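Local coordinates for protein agmatinase (Burkholderia thailandensis, PDB 4DZ4) that probably hydrolyses agmatine to putrescine and urea at a two-manganese centre, as a member of the arginase family, at residues P85-V98 with A309-A321. Residues are numbered along the deposited sequence; the frame is centred on the assembly and turned at random.
Sequences PYPWGFDPFDDLAV and ACDLLCLWRQRKA. With EDO (1,2-ethanediol), chain T.
Asp311 OD1 accepts both the indole N-H of Trp88, with NE1 to OD1 at 2.8 Å, and a proton of a water that also donates to the carbonyl oxygen of Tyr86. The tryptophan bond is fairly straight (162°) and lies in the indole plane, but it reaches OD1 from above the carboxylate plane; the other oxygen, OD2, forms a salt bridge with Arg276. In this arginase-family alpha/beta fold, built on a parallel sheet, the contact packs the irregular loop 85-98, which leads into strand 98-103, along the C-terminal helix 300-323, away from the manganese site.

Cys314 packs over one face of the Trp88 indole, its CB 3.5 Å from the centroid of the five-membered ring in a CH-pi contact, while its SG also meets Pro85 CB. Farther along the helix, Arg317 grips Asp95 side-on: NE reaches OD1 at 2.8 Å and NH2 reaches OD2 at 3.0 Å, both on syn lone pairs, with the two planar groups nearly coplanar. A bend at chi2 (-87°) carries the Arg317 guanidinium over the Phe90 ring, Arg317 CZ standing 4.2 Å from its centroid in a cation-pi contact. Ala321 CB covers the opposite guanidinium face, and NH1 donates a bent hydrogen bond to Gln318 OE1, so the group is fixed on several sides.

Leu96 CD2 settles against the helix backbone, 3.4 Å from Leu313 O, and Val98 CG1 lies against Leu313 CD2. At the far end, extended Lys320 donates a hydrogen bond from NZ to Asp95 O, 2.6 Å long, while also salt-bridging Asp48 OD2.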
ATOM      1  N   PRO B  85      16.238  -6.268  25.893  1.00 16.75           N
ATOM      2  CA  PRO B  85      15.083  -5.363  25.940  1.00 16.59           C
ATOM      3  C   PRO B  85      15.345  -4.123  26.793  1.00 16.87           C
ATOM      4  O   PRO B  85      16.074  -4.198  27.803  1.00 17.71           O
ATOM      5  CB  PRO B  85      13.982  -6.252  26.546  1.00 16.21           C
ATOM      6  CG  PRO B  85      14.325  -7.612  25.990  1.00 16.05           C
ATOM      7  CD  PRO B  85      15.833  -7.656  26.200  1.00 16.65           C
ATOM      8  N   TYR B  86      14.787  -2.991  26.353  1.00 16.35           N
ATOM      9  CA  TYR B  86      14.938  -1.719  27.025  1.00 16.90           C
ATOM     10  C   TYR B  86      13.672  -1.393  27.832  1.00 16.67           C
ATOM     11  O   TYR B  86      12.579  -1.646  27.343  1.00 16.45           O
ATOM     12  CB  TYR B  86      15.189  -0.621  25.990  1.00 16.83           C
ATOM     13  CG  TYR B  86      15.663   0.654  26.621  1.00 17.43           C
ATOM     14  CD1 TYR B  86      17.010   0.824  26.932  1.00 18.06           C
ATOM     15  CD2 TYR B  86      14.763   1.674  26.942  1.00 17.44           C
ATOM     16  CE1 TYR B  86      17.467   1.983  27.535  1.00 19.09           C
ATOM     17  CE2 TYR B  86      15.201   2.838  27.546  1.00 18.38           C
ATOM     18  CZ  TYR B  86      16.554   2.979  27.838  1.00 19.02           C
ATOM     19  OH  TYR B  86      17.021   4.095  28.428  1.00 20.06           O
ATOM     20  N   PRO B  87      13.800  -0.814  29.055  1.00 17.34           N
ATOM     21  CA  PRO B  87      14.977  -0.359  29.778  1.00 18.19           C
ATOM     22  C   PRO B  87      15.563  -1.464  30.654  1.00 18.68           C
ATOM     23  O   PRO B  87      16.520  -1.213  31.378  1.00 19.78           O
ATOM     24  CB  PRO B  87      14.414   0.754  30.678  1.00 18.73           C
ATOM     25  CG  PRO B  87      13.025   0.287  30.995  1.00 18.13           C
ATOM     26  CD  PRO B  87      12.552  -0.470  29.781  1.00 17.36           C
ATOM     27  N   TRP B  88      14.970  -2.665  30.567  1.00 18.47           N
ATOM     28  CA  TRP B  88      15.357  -3.842  31.375  1.00 18.99           C
ATOM     29  C   TRP B  88      16.840  -4.100  31.449  1.00 19.71           C
ATOM     30  O   TRP B  88      17.422  -4.260  32.547  1.00 20.63           O
ATOM     31  CB  TRP B  88      14.662  -5.076  30.796  1.00 18.17           C
ATOM     32  CG  TRP B  88      13.161  -4.909  30.698  1.00 17.93           C
ATOM     33  CD1 TRP B  88      12.386  -4.657  29.551  1.00 17.19           C
ATOM     34  CD2 TRP B  88      12.207  -4.970  31.812  1.00 18.20           C
ATOM     35  NE1 TRP B  88      11.045  -4.568  29.880  1.00 17.29           N
ATOM     36  CE2 TRP B  88      10.873  -4.756  31.232  1.00 17.94           C
ATOM     37  CE3 TRP B  88      12.325  -5.171  33.184  1.00 19.34           C
ATOM     38  CZ2 TRP B  88       9.722  -4.755  32.021  1.00 18.42           C
ATOM     39  CZ3 TRP B  88      11.158  -5.174  33.967  1.00 19.39           C
ATOM     40  CH2 TRP B  88       9.896  -4.962  33.401  1.00 19.04           C
ATOM     41  N   GLY B  89      17.476  -4.208  30.285  1.00 19.46           N
ATOM     42  CA  GLY B  89      18.937  -4.271  30.240  1.00 20.49           C
ATOM     43  C   GLY B  89      19.514  -5.632  30.597  1.00 21.08           C
ATOM     44  O   GLY B  89      20.687  -5.733  30.961  1.00 22.65           O
ATOM     45  N   PHE B  90      18.684  -6.667  30.522  1.00 20.24           N
ATOM     46  CA  PHE B  90      19.169  -8.037  30.644  1.00 20.82           C
ATOM     47  C   PHE B  90      18.702  -8.810  29.425  1.00 20.14           C
ATOM     48  O   PHE B  90      17.747  -8.404  28.765  1.00 18.91           O
ATOM     49  CB  PHE B  90      18.684  -8.686  31.963  1.00 21.00           C
ATOM     50  CG  PHE B  90      17.196  -8.566  32.208  1.00 20.57           C
ATOM     51  CD1 PHE B  90      16.280  -9.281  31.438  1.00 19.58           C
ATOM     52  CD2 PHE B  90      16.711  -7.737  33.224  1.00 20.96           C
ATOM     53  CE1 PHE B  90      14.916  -9.159  31.660  1.00 19.31           C
ATOM     54  CE2 PHE B  90      15.348  -7.618  33.453  1.00 20.34           C
ATOM     55  CZ  PHE B  90      14.451  -8.331  32.680  1.00 19.83           C
ATOM     56  N   ASP B  91      19.373  -9.921  29.117  1.00 20.44           N
ATOM     57  CA  ASP B  91      18.836 -10.844  28.125  1.00 20.03           C
ATOM     58  C   ASP B  91      17.930 -11.784  28.908  1.00 19.74           C
ATOM     59  O   ASP B  91      18.419 -12.568  29.722  1.00 20.29           O
ATOM     60  CB  ASP B  91      19.948 -11.629  27.422  1.00 20.67           C
ATOM     61  CG  ASP B  91      19.394 -12.653  26.430  1.00 20.83           C
ATOM     62  OD1 ASP B  91      18.186 -12.950  26.468  1.00 20.41           O
ATOM     63  OD2 ASP B  91      20.172 -13.118  25.584  1.00 22.00           O
ATOM     64  N   PRO B  92      16.607 -11.704  28.689  1.00 18.69           N
ATOM     65  CA  PRO B  92      15.771 -12.499  29.571  1.00 18.88           C
ATOM     66  C   PRO B  92      15.973 -13.997  29.385  1.00 18.95           C
ATOM     67  O   PRO B  92      15.654 -14.757  30.293  1.00 19.57           O
ATOM     68  CB  PRO B  92      14.339 -12.086  29.181  1.00 18.13           C
ATOM     69  CG  PRO B  92      14.452 -11.576  27.785  1.00 17.56           C
ATOM     70  CD  PRO B  92      15.817 -10.957  27.682  1.00 17.88           C
ATOM     71  N   PHE B  93      16.514 -14.416  28.234  1.00 18.85           N
ATOM     72  CA  PHE B  93      16.534 -15.846  27.905  1.00 18.54           C
ATOM     73  C   PHE B  93      17.714 -16.546  28.537  1.00 19.55           C
ATOM     74  O   PHE B  93      17.817 -17.763  28.472  1.00 19.80           O
ATOM     75  CB  PHE B  93      16.444 -16.062  26.389  1.00 17.57           C
ATOM     76  CG  PHE B  93      15.316 -15.297  25.775  1.00 16.72           C
ATOM     77  CD1 PHE B  93      14.015 -15.485  26.245  1.00 16.39           C
ATOM     78  CD2 PHE B  93      15.545 -14.363  24.776  1.00 16.36           C
ATOM     79  CE1 PHE B  93      12.953 -14.761  25.714  1.00 15.99           C
ATOM     80  CE2 PHE B  93      14.476 -13.653  24.216  1.00 16.07           C
ATOM     81  CZ  PHE B  93      13.196 -13.833  24.706  1.00 15.57           C
ATOM     82  N   ASP B  94      18.570 -15.774  29.202  1.00 20.41           N
ATOM     83  CA  ASP B  94      19.663 -16.375  29.974  1.00 21.62           C
ATOM     84  C   ASP B  94      19.149 -17.123  31.187  1.00 21.60           C
ATOM     85  O   ASP B  94      19.787 -18.079  31.639  1.00 22.08           O
ATOM     86  CB  ASP B  94      20.713 -15.333  30.344  1.00 23.23           C
ATOM     87  CG  ASP B  94      21.611 -14.994  29.178  1.00 24.88           C
ATOM     88  OD1 ASP B  94      21.728 -15.831  28.245  1.00 26.08           O
ATOM     89  OD2 ASP B  94      22.185 -13.886  29.172  1.00 25.65           O
ATOM     90  N   ASP B  95      18.006 -16.706  31.734  1.00 20.42           N
ATOM     91  CA  ASP B  95      17.462 -17.427  32.873  1.00 20.80           C
ATOM     92  C   ASP B  95      15.959 -17.604  32.896  1.00 19.22           C
ATOM     93  O   ASP B  95      15.427 -18.104  33.881  1.00 19.27           O
ATOM     94  CB  ASP B  95      17.997 -16.879  34.208  1.00 23.26           C
ATOM     95  CG  ASP B  95      17.801 -15.399  34.352  1.00 24.67           C
ATOM     96  OD1 ASP B  95      16.826 -14.850  33.796  1.00 24.90           O
ATOM     97  OD2 ASP B  95      18.638 -14.772  35.036  1.00 27.45           O
ATOM     98  N   LEU B  96      15.289 -17.220  31.802  1.00 17.58           N
ATOM     99  CA  LEU B  96      13.884 -17.544  31.598  1.00 16.34           C
ATOM    100  C   LEU B  96      13.779 -18.397  30.336  1.00 15.50           C
ATOM    101  O   LEU B  96      14.193 -17.969  29.253  1.00 15.06           O
ATOM    102  CB  LEU B  96      13.023 -16.274  31.399  1.00 15.82           C
ATOM    103  CG  LEU B  96      11.495 -16.456  31.308  1.00 15.39           C
ATOM    104  CD1 LEU B  96      10.846 -16.741  32.652  1.00 15.80           C
ATOM    105  CD2 LEU B  96      10.831 -15.221  30.677  1.00 14.87           C
ATOM    106  N   ALA B  97      13.197 -19.583  30.499  1.00 15.03           N
ATOM    107  CA  ALA B  97      13.098 -20.592  29.435  1.00 14.51           C
ATOM    108  C   ALA B  97      11.771 -20.369  28.696  1.00 13.60           C
ATOM    109  O   ALA B  97      10.699 -20.631  29.227  1.00 13.48           O
ATOM    110  CB  ALA B  97      13.170 -21.991  30.045  1.00 15.00           C
ATOM    111  N   VAL B  98      11.890 -19.846  27.481  1.00 13.03           N
ATOM    112  CA  VAL B  98      10.740 -19.463  26.646  1.00 12.44           C
ATOM    113  C   VAL B  98      10.849 -20.190  25.324  1.00 12.34           C
ATOM    114  O   VAL B  98      11.916 -20.154  24.698  1.00 12.82           O
ATOM    115  CB  VAL B  98      10.732 -17.946  26.381  1.00 11.98           C
ATOM    116  CG1 VAL B  98       9.481 -17.528  25.582  1.00 11.24           C
ATOM    117  CG2 VAL B  98      10.791 -17.167  27.681  1.00 12.40           C
ATOM    118  N   ALA B 309       4.431  -8.053  24.041  1.00 10.58           N
ATOM    119  CA  ALA B 309       4.727  -9.455  24.351  1.00 10.85           C
ATOM    120  C   ALA B 309       6.117  -9.553  24.974  1.00 11.76           C
ATOM    121  O   ALA B 309       6.317 -10.303  25.937  1.00 11.77           O
ATOM    122  CB  ALA B 309       4.639 -10.310  23.077  1.00 10.79           C
ATOM    123  N   CYS B 310       7.053  -8.754  24.471  1.00 12.10           N
ATOM    124  CA  CYS B 310       8.422  -8.795  24.973  1.00 12.38           C
ATOM    125  C   CYS B 310       8.440  -8.307  26.430  1.00 12.69           C
ATOM    126  O   CYS B 310       9.038  -8.942  27.313  1.00 12.98           O
ATOM    127  CB  CYS B 310       9.346  -7.941  24.088  1.00 12.49           C
ATOM    128  SG  CYS B 310      11.023  -7.726  24.766  1.00 13.94           S
ATOM    129  N   ASP B 311       7.739  -7.219  26.686  1.00 12.59           N
ATOM    130  CA  ASP B 311       7.659  -6.716  28.059  1.00 13.21           C
ATOM    131  C   ASP B 311       6.976  -7.674  29.024  1.00 13.41           C
ATOM    132  O   ASP B 311       7.399  -7.767  30.178  1.00 14.03           O
ATOM    133  CB  ASP B 311       7.051  -5.312  28.075  1.00 13.75           C
ATOM    134  CG  ASP B 311       8.036  -4.262  27.537  1.00 14.49           C
ATOM    135  OD1 ASP B 311       9.258  -4.432  27.734  1.00 15.67           O
ATOM    136  OD2 ASP B 311       7.595  -3.259  26.928  1.00 14.68           O
ATOM    137  N   LEU B 312       5.957  -8.401  28.559  1.00 12.50           N
ATOM    138  CA  LEU B 312       5.347  -9.466  29.367  1.00 12.44           C
ATOM    139  C   LEU B 312       6.374 -10.551  29.733  1.00 12.65           C
ATOM    140  O   LEU B 312       6.444 -10.979  30.899  1.00 13.05           O
ATOM    141  CB  LEU B 312       4.108 -10.069  28.658  1.00 11.80           C
ATOM    142  CG  LEU B 312       2.937  -9.068  28.549  1.00 11.80           C
ATOM    143  CD1 LEU B 312       1.919  -9.551  27.534  1.00 11.33           C
ATOM    144  CD2 LEU B 312       2.280  -8.870  29.921  1.00 11.97           C
ATOM    145  N   LEU B 313       7.175 -10.994  28.757  1.00 12.37           N
ATOM    146  CA  LEU B 313       8.272 -11.934  29.070  1.00 12.77           C
ATOM    147  C   LEU B 313       9.218 -11.370  30.138  1.00 13.82           C
ATOM    148  O   LEU B 313       9.644 -12.092  31.023  1.00 14.32           O
ATOM    149  CB  LEU B 313       9.093 -12.324  27.834  1.00 12.55           C
ATOM    150  CG  LEU B 313       8.242 -13.067  26.789  1.00 11.89           C
ATOM    151  CD1 LEU B 313       9.069 -13.388  25.550  1.00 12.24           C
ATOM    152  CD2 LEU B 313       7.714 -14.353  27.391  1.00 12.15           C
ATOM    153  N   CYS B 314       9.550 -10.095  30.029  1.00 13.74           N
ATOM    154  CA  CYS B 314      10.502  -9.504  30.953  1.00 14.95           C
ATOM    155  C   CYS B 314       9.923  -9.443  32.355  1.00 15.32           C
ATOM    156  O   CYS B 314      10.655  -9.648  33.321  1.00 16.05           O
ATOM    157  CB  CYS B 314      10.941  -8.126  30.434  1.00 15.18           C
ATOM    158  SG  CYS B 314      12.014  -8.221  28.984  1.00 15.87           S
ATOM    159  N   LEU B 315       8.616  -9.182  32.460  1.00 14.94           N
ATOM    160  CA  LEU B 315       7.930  -9.202  33.760  1.00 15.51           C
ATOM    161  C   LEU B 315       8.070 -10.581  34.392  1.00 16.03           C
ATOM    162  O   LEU B 315       8.411 -10.688  35.576  1.00 17.22           O
ATOM    163  CB  LEU B 315       6.464  -8.825  33.651  1.00 14.98           C
ATOM    164  CG  LEU B 315       6.184  -7.342  33.331  1.00 15.04           C
ATOM    165  CD1 LEU B 315       4.707  -7.162  33.009  1.00 14.89           C
ATOM    166  CD2 LEU B 315       6.576  -6.473  34.516  1.00 16.03           C
ATOM    167  N   TRP B 316       7.837 -11.629  33.598  1.00 15.22           N
ATOM    168  CA  TRP B 316       8.050 -12.984  34.113  1.00 16.04           C
ATOM    169  C   TRP B 316       9.486 -13.298  34.491  1.00 16.62           C
ATOM    170  O   TRP B 316       9.714 -13.998  35.487  1.00 17.21           O
ATOM    171  CB  TRP B 316       7.471 -14.030  33.161  1.00 15.63           C
ATOM    172  CG  TRP B 316       5.965 -14.159  33.245  1.00 15.27           C
ATOM    173  CD1 TRP B 316       5.164 -14.295  34.388  1.00 15.86           C
ATOM    174  CD2 TRP B 316       5.021 -14.212  32.111  1.00 14.75           C
ATOM    175  NE1 TRP B 316       3.828 -14.404  34.045  1.00 15.40           N
ATOM    176  CE2 TRP B 316       3.674 -14.372  32.697  1.00 14.86           C
ATOM    177  CE3 TRP B 316       5.154 -14.138  30.729  1.00 14.29           C
ATOM    178  CZ2 TRP B 316       2.522 -14.442  31.904  1.00 14.31           C
ATOM    179  CZ3 TRP B 316       3.986 -14.213  29.940  1.00 13.90           C
ATOM    180  CH2 TRP B 316       2.707 -14.396  30.521  1.00 13.65           C
ATOM    181  N   ARG B 317      10.456 -12.805  33.706  1.00 16.73           N
ATOM    182  CA  ARG B 317      11.887 -13.013  34.030  1.00 17.72           C
ATOM    183  C   ARG B 317      12.142 -12.409  35.404  1.00 18.69           C
ATOM    184  O   ARG B 317      12.794 -13.031  36.244  1.00 19.68           O
ATOM    185  CB  ARG B 317      12.814 -12.379  32.977  1.00 18.09           C
ATOM    186  CG  ARG B 317      14.300 -12.709  33.137  1.00 19.34           C
ATOM    187  CD  ARG B 317      14.970 -11.725  34.092  1.00 20.43           C
ATOM    188  NE  ARG B 317      16.329 -12.118  34.428  1.00 22.28           N
ATOM    189  CZ  ARG B 317      17.157 -11.393  35.180  1.00 23.22           C
ATOM    190  NH1 ARG B 317      16.770 -10.231  35.679  1.00 22.90           N
ATOM    191  NH2 ARG B 317      18.370 -11.841  35.452  1.00 25.23           N
ATOM    192  N   GLN B 318      11.619 -11.209  35.633  1.00 18.37           N
ATOM    193  CA  GLN B 318      11.843 -10.529  36.915  1.00 19.28           C
ATOM    194  C   GLN B 318      11.219 -11.254  38.097  1.00 19.63           C
ATOM    195  O   GLN B 318      11.848 -11.331  39.173  1.00 20.69           O
ATOM    196  CB  GLN B 318      11.363  -9.073  36.870  1.00 19.62           C
ATOM    197  CG  GLN B 318      12.205  -8.164  35.983  1.00 20.34           C
ATOM    198  CD  GLN B 318      13.640  -7.973  36.473  1.00 21.79           C
ATOM    199  OE1 GLN B 318      14.442  -8.915  36.480  1.00 22.49           O
ATOM    200  NE2 GLN B 318      13.978  -6.742  36.871  1.00 22.45           N
ATOM    201  N   ARG B 319      10.015 -11.785  37.911  1.00 32.65           N
ATOM    202  CA  ARG B 319       9.354 -12.611  38.923  1.00 32.97           C
ATOM    203  C   ARG B 319      10.143 -13.900  39.249  1.00 33.39           C
ATOM    204  O   ARG B 319      10.305 -14.263  40.431  1.00 34.60           O
ATOM    205  CB  ARG B 319       7.927 -12.938  38.484  1.00 32.28           C
ATOM    206  N   LYS B 320      10.639 -14.584  38.218  1.00 32.33           N
ATOM    207  CA  LYS B 320      11.452 -15.788  38.428  1.00 33.06           C
ATOM    208  C   LYS B 320      12.785 -15.435  39.108  1.00 34.76           C
ATOM    209  O   LYS B 320      13.177 -16.083  40.084  1.00 36.22           O
ATOM    210  CB  LYS B 320      11.676 -16.568  37.116  1.00 31.92           C
ATOM    211  CG  LYS B 320      12.480 -17.865  37.286  1.00 32.69           C
ATOM    212  CD  LYS B 320      12.856 -18.531  35.964  1.00 32.02           C
ATOM    213  CE  LYS B 320      13.778 -19.733  36.190  1.00 33.19           C
ATOM    214  NZ  LYS B 320      14.394 -20.289  34.944  1.00 33.13           N
ATOM    215  N   ALA B 321      13.477 -14.419  38.588  1.00 35.25           N
ATOM    216  CA  ALA B 321      14.774 -13.999  39.136  1.00 37.72           C
ATOM    217  C   ALA B 321      14.678 -13.480  40.576  1.00 39.61           C
ATOM    218  O   ALA B 321      15.600 -13.699  41.372  1.00 41.43           O
ATOM    219  CB  ALA B 321      15.446 -12.975  38.231  1.00 37.85           C
TER
HETATM  220  C1  EDO T 405      20.416  -9.655  23.279  1.00 28.22           C
HETATM  221  O1  EDO T 405      19.496  -9.922  24.352  1.00 26.47           O
HETATM  222  C2  EDO T 405      20.717 -10.921  22.501  1.00 30.31           C
HETATM  223  O2  EDO T 405      21.517 -11.731  23.376  1.00 34.84           O
HETATM  224  O   HOH W   1      11.243  -3.831  26.060  1.00 15.97           O
HETATM  225  O   HOH W   2      14.652 -15.268  35.635  1.00 32.07           O